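Local coordinates for protein FMN reductase [NAD(P)H] (Bacillus subtilis, PDB 1ZCH) that reduces FMN, nitroaromatic compounds, quinones, chromates and azo dyes with NADH or NADPH, working as a flavin-containing homodimer, at residues Gly131-Gly136 with Gly160-His165; Ala171-Leu176 with Glu202-Tyr207; Ile100-Glu105 with Gly244-Lys249. All coordinates share one frame; numbering follows the deposited sequence. Where two conformers were deposited one is given.

How the contacts relate
Three contacts of one flavoprotein show how distant pieces of sequence build a cofactor site and the outer fold. Contact 1 pairs the last two strands in the order of the four-stranded antiparallel sheet and lines one face of the flavin ring. Contact 2, its centre about 21 Å from that of contact 1, packs the loop that grips the ribityl chain and phosphate of FMN against helix 190-212; the two share the ligand without touching. Contact 3, far from the annotated sites and centred about 39 Å from the centre of contact 2, ties the C-terminal tail to the start of helix 104-127. Contacts 2 and 3 lie on opposite sides of the chain's centre, and both reach the second subunit.

Contact 1: Gly131-Gly136 with Gly160-His165; sequences GTVPIG and GLVIGH. With FMN (flavin mononucleotide), chain D.
Gly-131 N donates to Gly-164 O at 2.8 Å, the first rung of an antiparallel ladder that joins strand 131-135 to the end of strand 155-164. Six backbone hydrogen bonds form it, two at each of the pairs Gly-131/Gly-164, Val-133/Val-162 and Ile-135/Gly-160. In the middle pair the bonds are unequal: Val-162 N reaches Val-133 O at 2.9 Å and nearly straight, whereas the return bond from Val-133 N to Val-162 O stretches to 3.3 Å. Pro-134 faces Leu-161 at a non-hydrogen-bonded position, where the missing N-H costs the ladder nothing. Just past the strand, Gly-136 N donates to FMN N5 at 2.7 Å with an angle of 166° at the hydrogen.

On one side of the sheet Val-133 and Val-162 lie side by side, CG1 of Val-133 being 3.5 Å from CB of Val-162. With CG1 of Val-133 set between its backbone N and carbonyl carbon (chi1 67°), CG2 swings anti to N and turns to the flavin. Ile-135 CG1 completes this patch against Val-162 CG2, and helix 68-72 covers it with Trp-69 and Ile-70. On the other side Leu-161 CD1 packs against Pro-134 CG and Thr-132 CB, beneath helix 104-127, and Thr-132 OG1 is hydrogen-bonded to Glu-126.

The same short strand thus lines one face of the isoalloxazine: Pro-134 CB lies 3.6 Å from FMN C9, Val-133 CG2 3.6 Å from FMN N1, and Ile-135 CD1 3.7 Å from FMN N3. These side chains are apolar, but Pro-134 O also sits under the ring, near C4A. The Gly-136 N-H, directed at N5, would probably draw electron density from that nitrogen, the atom through which flavins commonly accept hydride.

Contact 2: Ala171-Leu176 with Glu202-Tyr207; sequences AKKPRL and EQMSEY. With FMN (flavin mononucleotide), chain D.
The FMN-binding loop 171-176 rests on helix 190-212 by a proline-tyrosine CH-pi contact, with Pro-174 lying over one face of Tyr-207. Pro-174 CD stands 3.4 Å from the ring centroid and 6° off its normal, almost exactly above the centre. Tyr-207 CG is anti to its backbone N (chi1 170°), which carries the ring out from the helix and beneath the loop; its OH comes to 3.1 Å from Lys-172 O. Met-204, one turn earlier, folds its chain so that CE touches Pro-174 O at 3.5 Å and also meets Lys-173 CG.

On the FMN side of the loop, Lys-173 and Arg-175 hold the ligand. Lys-173, bent at chi3, donates from NZ to FMN O4' at 2.7 Å. The Arg-175 guanidinium takes FMN O1P at its edge with both NH1 and NH2, a pincer that should help neutralise the phosphate. Its NE and NH2 also donate to Gln-35 O and Ala-37 O of the second subunit, respectively, so the same guanidinium joins the phosphate to the dimer interface. Nearer the helix, one water donates to Arg-175 O at 2.7 Å and to Gln-203 OE1 at 2.9 Å.

Contact 3: Ile100-Glu105 with Gly244-Lys249; sequences ITNGLE and GFKVEK
The Phe-245 ring meets Thr-101 obliquely, its CE1 3.8 Å from Thr-101 CG2, while Phe-156 makes an edge-to-face pair with the same ring. The other flat groups are the amide of Asn-102 and the carboxylate of Glu-248, and each takes up an N-H across the contact. Asn-102 OD1 accepts from Lys-246 NZ at 3.0 Å, the lysine chain running alongside the asparagine until a bend at chi4 (70°) brings the ammonium back to the oxygen. Asn-102 ND2 in turn is held by Glu-99. Glu-248 OE1 is met on its syn side by Leu-104 N at 2.7 Å, 25° out of the carboxylate plane, at the start of helix 104-127. There a negative charge should suit the helix dipole.

Between these two ends the backbones are tied by Lys-246 N, which donates to Thr-101 O at 2.9 Å. One water joins Thr-101 OG1, Asn-102 OD1 and Gly-244 O; a second links Glu-248 OE2 to Glu-105 N. Not every polar atom is provided for, since Glu-248 N is buried without a partner. Leu-104 CD2 and Val-247 CG2, 4.2 Å apart, add a looser apolar touch.

Gly-244, with its positive phi, is the C' residue of the Schellman motif that ends helix 236-242, and from there the tail runs past the beginning of helix 104-127. Glu-248 OE2 also accepts from Arg-237 N of the second subunit, which places the tail at the dimer interface. Phe-245 packs on Val-107 of helix 104-127 and on Leu-240 of the helix before the tail, and its ring partner Phe-156 belongs to strand 155-164.

Contact 1: Gly131-Gly136 with Gly160-His165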
loop_
_atom_site.group_PDB
_atom_site.type_symbol
_atom_site.label_atom_id
_atom_site.label_comp_id
_atom_site.label_asym_id
_atom_site.label_seq_id
_atom_site.Cartn_x
_atom_site.Cartn_y
_atom_site.Cartn_z
ATOM N N GLY A 131 12.655 -0.677 -15.274
ATOM C CA GLY A 131 13.186 -0.950 -13.952
ATOM C C GLY A 131 12.603 0.085 -13.015
ATOM O O GLY A 131 12.241 1.179 -13.456
ATOM N N THR A 132 12.482 -0.257 -11.735
ATOM C CA THR A 132 11.944 0.680 -10.756
ATOM C C THR A 132 12.589 0.486 -9.388
ATOM O O THR A 132 13.234 -0.535 -9.123
ATOM C CB THR A 132 10.409 0.501 -10.537
ATOM O OG1 THR A 132 10.175 -0.665 -9.732
ATOM C CG2 THR A 132 9.670 0.346 -11.869
ATOM N N VAL A 133 12.418 1.488 -8.533
ATOM C CA VAL A 133 12.884 1.424 -7.151
ATOM C C VAL A 133 12.114 2.486 -6.373
ATOM O O VAL A 133 12.104 3.661 -6.745
ATOM C CB VAL A 133 14.416 1.648 -6.999
ATOM C CG1 VAL A 133 14.813 3.073 -7.379
ATOM C CG2 VAL A 133 14.825 1.343 -5.555
ATOM N N PRO A 134 11.410 2.074 -5.309
ATOM C CA PRO A 134 10.657 3.065 -4.534
ATOM C C PRO A 134 11.631 3.934 -3.749
ATOM O O PRO A 134 12.779 3.542 -3.541
ATOM C CB PRO A 134 9.785 2.210 -3.612
ATOM C CG PRO A 134 9.684 0.885 -4.332
ATOM C CD PRO A 134 11.086 0.707 -4.867
ATOM N N ILE A 135 11.173 5.108 -3.324
ATOM C CA ILE A 135 12.014 6.024 -2.561
ATOM C C ILE A 135 11.260 6.523 -1.329
ATOM O O ILE A 135 10.513 7.496 -1.395
ATOM C CB ILE A 135 12.439 7.250 -3.410
ATOM C CG1 ILE A 135 13.234 6.796 -4.644
ATOM C CG2 ILE A 135 13.267 8.207 -2.558
ATOM C CD1 ILE A 135 14.582 6.163 -4.330
ATOM N N GLY A 136 11.457 5.848 -0.202
ATOM C CA GLY A 136 10.782 6.253 1.018
ATOM C C GLY A 136 11.418 7.482 1.635
ATOM O O GLY A 136 10.820 8.134 2.495
ATOM N N GLY A 160 8.348 7.809 -3.344
ATOM C CA GLY A 160 8.582 8.099 -4.738
ATOM C C GLY A 160 8.770 6.760 -5.419
ATOM O O GLY A 160 8.826 5.716 -4.760
ATOM N N LEU A 161 8.830 6.777 -6.742
ATOM C CA LEU A 161 9.066 5.563 -7.500
ATOM C C LEU A 161 9.881 5.979 -8.710
ATOM O O LEU A 161 9.416 6.752 -9.546
ATOM C CB LEU A 161 7.758 4.909 -7.961
ATOM C CG LEU A 161 7.967 3.589 -8.725
ATOM C CD1 LEU A 161 8.591 2.535 -7.791
ATOM C CD2 LEU A 161 6.640 3.088 -9.279
ATOM N N VAL A 162 11.111 5.490 -8.769
ATOM C CA VAL A 162 11.994 5.783 -9.882
ATOM C C VAL A 162 11.621 4.826 -11.011
ATOM O O VAL A 162 11.365 3.648 -10.769
ATOM C CB VAL A 162 13.471 5.564 -9.476
ATOM C CG1 VAL A 162 14.379 5.698 -10.690
ATOM C CG2 VAL A 162 13.869 6.576 -8.408
ATOM N N ILE A 163 11.568 5.338 -12.237
ATOM C CA ILE A 163 11.240 4.510 -13.391
ATOM C C ILE A 163 12.161 4.851 -14.562
ATOM O O ILE A 163 12.433 6.024 -14.835
ATOM C CB ILE A 163 9.768 4.707 -13.840
ATOM C CG1 ILE A 163 8.820 4.346 -12.692
ATOM C CG2 ILE A 163 9.470 3.825 -15.053
ATOM C CD1 ILE A 163 7.348 4.496 -13.038
ATOM N N GLY A 164 12.648 3.818 -15.241
ATOM C CA GLY A 164 13.528 4.028 -16.376
ATOM C C GLY A 164 13.973 2.710 -16.977
ATOM O O GLY A 164 13.567 1.644 -16.521
ATOM N N HIS A 165 14.806 2.779 -18.010
ATOM C CA HIS A 165 15.313 1.575 -18.653
ATOM C C HIS A 165 16.557 1.111 -17.892
ATOM O O HIS A 165 17.490 1.881 -17.672
ATOM C CB HIS A 165 15.619 1.874 -20.126
ATOM C CG HIS A 165 14.392 2.178 -20.932
ATOM N ND1 HIS A 165 13.543 1.194 -21.389
ATOM C CD2 HIS A 165 13.831 3.355 -21.295
ATOM C CE1 HIS A 165 12.511 1.751 -21.999
ATOM N NE2 HIS A 165 12.661 3.062 -21.955
HETATM N N1 FMN D . 15.536 1.854 -2.088
HETATM C C2 FMN D . 16.409 2.876 -2.174
HETATM O O2 FMN D . 17.459 2.775 -2.751
HETATM N N3 FMN D . 16.134 4.158 -1.582
HETATM C C4 FMN D . 14.941 4.410 -0.894
HETATM O O4 FMN D . 14.753 5.511 -0.406
HETATM C C4A FMN D . 13.974 3.310 -0.806
HETATM N N5 FMN D . 12.790 3.488 -0.137
HETATM C C5A FMN D . 11.832 2.494 -0.230
HETATM C C6 FMN D . 10.530 2.777 0.305
HETATM C C7 FMN D . 9.489 1.857 0.209
HETATM C C7M FMN D . 8.116 2.227 0.731
HETATM C C8 FMN D . 9.723 0.542 -0.418
HETATM C C8M FMN D . 8.622 -0.474 -0.590
HETATM C C9 FMN D . 11.015 0.225 -0.923
HETATM C C9A FMN D . 12.074 1.192 -0.849
HETATM N N10 FMN D . 13.411 0.991 -1.433
HETATM C C10 FMN D . 14.327 2.013 -1.452
HETATM C "C1'" FMN D . 13.744 -0.334 -2.051
HETATM C "C2'" FMN D . 14.051 -1.437 -0.981
HETATM O "O2'" FMN D . 15.384 -1.232 -0.495
HETATM C "C3'" FMN D . 13.899 -2.803 -1.669
HETATM O "O3'" FMN D . 12.527 -2.946 -2.088
HETATM C "C4'" FMN D . 14.246 -3.966 -0.709
HETATM O "O4'" FMN D . 15.623 -3.923 -0.319
HETATM C "C5'" FMN D . 13.909 -5.273 -1.410
HETATM O "O5'" FMN D . 14.887 -5.495 -2.614
HETATM P P FMN D . 14.247 -5.645 -4.003
HETATM O O1P FMN D . 13.637 -6.958 -4.123
HETATM O O2P FMN D . 15.294 -5.511 -4.998
HETATM O O3P FMN D . 13.232 -4.621 -4.218
#

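Contact 2: Ala171-Leu176 with Glu202-Tyr207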
loop_
_atom_site.group_PDB
_atom_site.type_symbol
_atom_site.label_atom_id
_atom_site.label_comp_id
_atom_site.label_asym_id
_atom_site.label_seq_id
_atom_site.Cartn_x
_atom_site.Cartn_y
_atom_site.Cartn_z
ATOM N N ALA A 171 19.837 -8.603 -9.506
ATOM C CA ALA A 171 19.406 -9.954 -9.169
ATOM C C ALA A 171 18.399 -9.932 -8.021
ATOM O O ALA A 171 18.320 -8.963 -7.267
ATOM C CB ALA A 171 20.608 -10.802 -8.783
ATOM N N LYS A 172 17.639 -11.013 -7.894
ATOM C CA LYS A 172 16.638 -11.129 -6.844
ATOM C C LYS A 172 17.266 -11.299 -5.461
ATOM O O LYS A 172 18.256 -12.014 -5.290
ATOM C CB LYS A 172 15.701 -12.300 -7.150
ATOM C CG LYS A 172 14.854 -12.088 -8.400
ATOM C CD LYS A 172 14.022 -13.313 -8.748
ATOM C CE LYS A 172 13.028 -13.651 -7.653
ATOM N NZ LYS A 172 12.185 -14.824 -8.023
ATOM N N LYS A 173 16.677 -10.626 -4.480
ATOM C CA LYS A 173 17.150 -10.664 -3.103
ATOM C C LYS A 173 16.273 -11.619 -2.293
ATOM O O LYS A 173 15.047 -11.518 -2.322
ATOM C CB LYS A 173 17.081 -9.255 -2.514
ATOM C CG LYS A 173 17.595 -9.126 -1.094
ATOM C CD LYS A 173 17.356 -7.718 -0.561
ATOM C CE LYS A 173 17.990 -6.669 -1.457
ATOM N NZ LYS A 173 17.856 -5.298 -0.896
ATOM N N PRO A 174 16.893 -12.558 -1.555
ATOM C CA PRO A 174 16.161 -13.534 -0.741
ATOM C C PRO A 174 15.139 -12.900 0.198
ATOM O O PRO A 174 15.380 -11.834 0.765
ATOM C CB PRO A 174 17.273 -14.244 0.036
ATOM C CG PRO A 174 18.448 -14.142 -0.878
ATOM C CD PRO A 174 18.348 -12.717 -1.374
ATOM N N ARG A 175 14.004 -13.573 0.362
ATOM C CA ARG A 175 12.944 -13.096 1.245
ATOM C C ARG A 175 12.788 -14.072 2.404
ATOM O O ARG A 175 13.258 -15.208 2.339
ATOM C CB ARG A 175 11.616 -13.010 0.487
ATOM C CG ARG A 175 11.594 -12.027 -0.675
ATOM C CD ARG A 175 11.775 -10.608 -0.185
ATOM N NE ARG A 175 11.288 -9.618 -1.144
ATOM C CZ ARG A 175 12.056 -8.915 -1.972
ATOM N NH1 ARG A 175 13.375 -9.081 -1.981
ATOM N NH2 ARG A 175 11.497 -8.020 -2.778
ATOM N N LEU A 176 12.137 -13.617 3.468
ATOM C CA LEU A 176 11.889 -14.454 4.638
ATOM C C LEU A 176 11.169 -15.726 4.211
ATOM O O LEU A 176 10.445 -15.732 3.214
ATOM C CB LEU A 176 11.000 -13.709 5.637
ATOM C CG LEU A 176 11.622 -12.627 6.521
ATOM C CD1 LEU A 176 10.542 -11.658 6.982
ATOM C CD2 LEU A 176 12.320 -13.282 7.715
ATOM N N GLU A 202 21.234 -16.619 8.057
ATOM C CA GLU A 202 22.329 -17.378 7.462
ATOM C C GLU A 202 22.233 -17.299 5.948
ATOM O O GLU A 202 23.237 -17.129 5.258
ATOM C CB GLU A 202 22.279 -18.841 7.904
ATOM C CG GLU A 202 22.116 -19.024 9.400
ATOM C CD GLU A 202 22.730 -20.315 9.895
ATOM O OE1 GLU A 202 22.598 -21.344 9.194
ATOM O OE2 GLU A 202 23.337 -20.301 10.989
ATOM N N GLN A 203 21.014 -17.418 5.437
ATOM C CA GLN A 203 20.780 -17.346 4.001
ATOM C C GLN A 203 21.203 -15.989 3.453
ATOM O O GLN A 203 21.846 -15.904 2.404
ATOM C CB GLN A 203 19.293 -17.555 3.699
ATOM C CG GLN A 203 18.750 -18.927 4.043
ATOM C CD GLN A 203 17.248 -19.009 3.848
ATOM O OE1 GLN A 203 16.729 -18.646 2.792
ATOM N NE2 GLN A 203 16.541 -19.487 4.866
ATOM N N MET A 204 20.834 -14.930 4.167
ATOM C CA MET A 204 21.151 -13.569 3.745
ATOM C C MET A 204 22.645 -13.250 3.759
ATOM O O MET A 204 23.153 -12.611 2.835
ATOM C CB MET A 204 20.399 -12.560 4.621
ATOM C CG MET A 204 20.532 -11.106 4.172
ATOM S SD MET A 204 20.013 -10.824 2.449
ATOM C CE MET A 204 18.215 -10.897 2.607
ATOM N N SER A 205 23.349 -13.681 4.800
ATOM C CA SER A 205 24.781 -13.413 4.883
ATOM C C SER A 205 25.489 -14.088 3.715
ATOM O O SER A 205 26.351 -13.488 3.069
ATOM C CB SER A 205 25.344 -13.923 6.217
ATOM O OG SER A 205 25.085 -15.305 6.394
ATOM N N GLU A 206 25.113 -15.333 3.437
ATOM C CA GLU A 206 25.705 -16.082 2.332
ATOM C C GLU A 206 25.430 -15.367 1.014
ATOM O O GLU A 206 26.320 -15.227 0.173
ATOM C CB GLU A 206 25.127 -17.499 2.278
ATOM C CG GLU A 206 25.468 -18.356 3.485
ATOM C CD GLU A 206 24.945 -19.776 3.361
ATOM O OE1 GLU A 206 25.243 -20.431 2.338
ATOM O OE2 GLU A 206 24.244 -20.240 4.286
ATOM N N TYR A 207 24.193 -14.913 0.843
ATOM C CA TYR A 207 23.790 -14.206 -0.366
ATOM C C TYR A 207 24.617 -12.939 -0.573
ATOM O O TYR A 207 25.115 -12.684 -1.669
ATOM C CB TYR A 207 22.309 -13.833 -0.286
ATOM C CG TYR A 207 21.861 -12.892 -1.382
ATOM C CD1 TYR A 207 21.654 -13.352 -2.682
ATOM C CD2 TYR A 207 21.670 -11.534 -1.124
ATOM C CE1 TYR A 207 21.268 -12.484 -3.700
ATOM C CE2 TYR A 207 21.286 -10.656 -2.136
ATOM C CZ TYR A 207 21.086 -11.138 -3.421
ATOM O OH TYR A 207 20.705 -10.277 -4.424
HETATM N N1 FMN D . 15.536 1.854 -2.088
HETATM C C2 FMN D . 16.409 2.876 -2.174
HETATM O O2 FMN D . 17.459 2.775 -2.751
HETATM N N3 FMN D . 16.134 4.158 -1.582
HETATM C C4 FMN D . 14.941 4.410 -0.894
HETATM O O4 FMN D . 14.753 5.511 -0.406
HETATM C C4A FMN D . 13.974 3.310 -0.806
HETATM N N5 FMN D . 12.790 3.488 -0.137
HETATM C C5A FMN D . 11.832 2.494 -0.230
HETATM C C6 FMN D . 10.530 2.777 0.305
HETATM C C7 FMN D . 9.489 1.857 0.209
HETATM C C7M FMN D . 8.116 2.227 0.731
HETATM C C8 FMN D . 9.723 0.542 -0.418
HETATM C C8M FMN D . 8.622 -0.474 -0.590
HETATM C C9 FMN D . 11.015 0.225 -0.923
HETATM C C9A FMN D . 12.074 1.192 -0.849
HETATM N N10 FMN D . 13.411 0.991 -1.433
HETATM C C10 FMN D . 14.327 2.013 -1.452
HETATM C "C1'" FMN D . 13.744 -0.334 -2.051
HETATM C "C2'" FMN D . 14.051 -1.437 -0.981
HETATM O "O2'" FMN D . 15.384 -1.232 -0.495
HETATM C "C3'" FMN D . 13.899 -2.803 -1.669
HETATM O "O3'" FMN D . 12.527 -2.946 -2.088
HETATM C "C4'" FMN D . 14.246 -3.966 -0.709
HETATM O "O4'" FMN D . 15.623 -3.923 -0.319
HETATM C "C5'" FMN D . 13.909 -5.273 -1.410
HETATM O "O5'" FMN D . 14.887 -5.495 -2.614
HETATM P P FMN D . 14.247 -5.645 -4.003
HETATM O O1P FMN D . 13.637 -6.958 -4.123
HETATM O O2P FMN D . 15.294 -5.511 -4.998
HETATM O O3P FMN D . 13.232 -4.621 -4.218
HETATM O O HOH W 1 13.919 -17.771 2.963
#

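Contact 3: Ile100-Glu105 with Gly244-Lys249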
loop_
_atom_site.group_PDB
_atom_site.type_symbol
_atom_site.label_atom_id
_atom_site.label_comp_id
_atom_site.label_asym_id
_atom_site.label_seq_id
_atom_site.Cartn_x
_atom_site.Cartn_y
_atom_site.Cartn_z
ATOM N N ILE A 100 -12.845 13.207 8.981
ATOM C CA ILE A 100 -11.999 12.024 8.883
ATOM C C ILE A 100 -10.523 12.374 9.089
ATOM O O ILE A 100 -9.760 11.587 9.655
ATOM C CB ILE A 100 -12.202 11.304 7.511
ATOM C CG1 ILE A 100 -11.568 9.909 7.552
ATOM C CG2 ILE A 100 -11.605 12.133 6.379
ATOM C CD1 ILE A 100 -12.187 8.981 8.591
ATOM N N THR A 101 -10.127 13.568 8.661
ATOM C CA THR A 101 -8.737 13.995 8.803
ATOM C C THR A 101 -8.341 14.383 10.228
ATOM O O THR A 101 -7.192 14.759 10.478
ATOM C CB THR A 101 -8.429 15.168 7.874
ATOM O OG1 THR A 101 -9.465 16.153 7.991
ATOM C CG2 THR A 101 -8.333 14.684 6.434
ATOM N N ASN A 102 -9.281 14.286 11.161
ATOM C CA ASN A 102 -8.982 14.626 12.549
ATOM C C ASN A 102 -8.629 13.408 13.403
ATOM O O ASN A 102 -8.579 13.486 14.632
ATOM C CB ASN A 102 -10.151 15.400 13.164
ATOM C CG ASN A 102 -10.292 16.791 12.565
ATOM O OD1 ASN A 102 -9.296 17.478 12.341
ATOM N ND2 ASN A 102 -11.526 17.212 12.308
ATOM N N GLY A 103 -8.372 12.288 12.735
ATOM C CA GLY A 103 -8.000 11.062 13.419
ATOM C C GLY A 103 -7.058 10.276 12.526
ATOM O O GLY A 103 -7.066 10.460 11.310
ATOM N N LEU A 104 -6.246 9.403 13.116
ATOM C CA LEU A 104 -5.290 8.612 12.347
ATOM C C LEU A 104 -5.902 7.669 11.313
ATOM O O LEU A 104 -5.198 7.167 10.438
ATOM C CB LEU A 104 -4.374 7.827 13.295
ATOM C CG LEU A 104 -3.357 8.705 14.041
ATOM C CD1 LEU A 104 -2.582 7.880 15.057
ATOM C CD2 LEU A 104 -2.407 9.339 13.032
ATOM N N GLU A 105 -7.207 7.429 11.393
ATOM C CA GLU A 105 -7.856 6.554 10.419
ATOM C C GLU A 105 -7.600 7.090 9.007
ATOM O O GLU A 105 -7.370 6.320 8.075
ATOM C CB GLU A 105 -9.364 6.474 10.690
ATOM C CG GLU A 105 -10.206 5.841 9.573
ATOM C CD GLU A 105 -9.833 4.393 9.255
ATOM O OE1 GLU A 105 -9.088 3.760 10.036
ATOM O OE2 GLU A 105 -10.304 3.879 8.216
ATOM N N GLY A 244 -2.693 19.373 7.816
ATOM C CA GLY A 244 -4.102 19.252 8.154
ATOM C C GLY A 244 -4.577 17.960 8.784
ATOM O O GLY A 244 -5.773 17.794 9.015
ATOM N N PHE A 245 -3.662 17.039 9.058
ATOM C CA PHE A 245 -4.032 15.774 9.677
ATOM C C PHE A 245 -3.798 15.875 11.178
ATOM O O PHE A 245 -2.705 16.232 11.622
ATOM C CB PHE A 245 -3.198 14.636 9.090
ATOM C CG PHE A 245 -3.516 14.336 7.654
ATOM C CD1 PHE A 245 -4.524 13.433 7.324
ATOM C CD2 PHE A 245 -2.830 14.980 6.628
ATOM C CE1 PHE A 245 -4.845 13.174 5.995
ATOM C CE2 PHE A 245 -3.144 14.727 5.289
ATOM C CZ PHE A 245 -4.153 13.823 4.974
ATOM N N LYS A 246 -4.826 15.571 11.961
ATOM C CA LYS A 246 -4.704 15.641 13.406
ATOM C C LYS A 246 -4.741 14.262 14.042
ATOM O O LYS A 246 -5.398 13.351 13.543
ATOM C CB LYS A 246 -5.827 16.491 14.002
ATOM C CG LYS A 246 -5.872 17.924 13.498
ATOM C CD LYS A 246 -6.854 18.744 14.320
ATOM C CE LYS A 246 -7.039 20.141 13.752
ATOM N NZ LYS A 246 -7.781 20.115 12.458
ATOM N N VAL A 247 -4.011 14.113 15.140
ATOM C CA VAL A 247 -3.986 12.857 15.870
ATOM C C VAL A 247 -5.073 12.979 16.930
ATOM O O VAL A 247 -5.066 13.924 17.721
ATOM C CB VAL A 247 -2.622 12.641 16.559
ATOM C CG1 VAL A 247 -2.655 11.368 17.394
ATOM C CG2 VAL A 247 -1.518 12.566 15.509
ATOM N N GLU A 248 -6.015 12.041 16.944
ATOM C CA GLU A 248 -7.092 12.102 17.923
ATOM C C GLU A 248 -6.528 12.017 19.336
ATOM O O GLU A 248 -5.473 11.425 19.562
ATOM C CB GLU A 248 -8.112 10.978 17.697
ATOM C CG GLU A 248 -7.567 9.573 17.863
ATOM C CD GLU A 248 -7.113 8.960 16.554
ATOM O OE1 GLU A 248 -6.309 9.599 15.845
ATOM O OE2 GLU A 248 -7.560 7.836 16.242
ATOM N N LYS A 249 -7.232 12.620 20.286
ATOM C CA LYS A 249 -6.795 12.614 21.675
ATOM C C LYS A 249 -7.336 11.385 22.391
ATOM O O LYS A 249 -8.200 10.698 21.805
ATOM C CB LYS A 249 -7.282 13.884 22.378
ATOM C CG LYS A 249 -6.861 15.170 21.677
ATOM C CD LYS A 249 -7.406 16.402 22.384
ATOM C CE LYS A 249 -6.983 17.679 21.670
ATOM N NZ LYS A 249 -7.486 18.898 22.361
HETATM O O HOH W 2 -8.217 17.821 9.798
HETATM O O HOH W 3 -4.718 12.154 11.053
HETATM O O HOH W 4 -8.780 7.752 13.885
#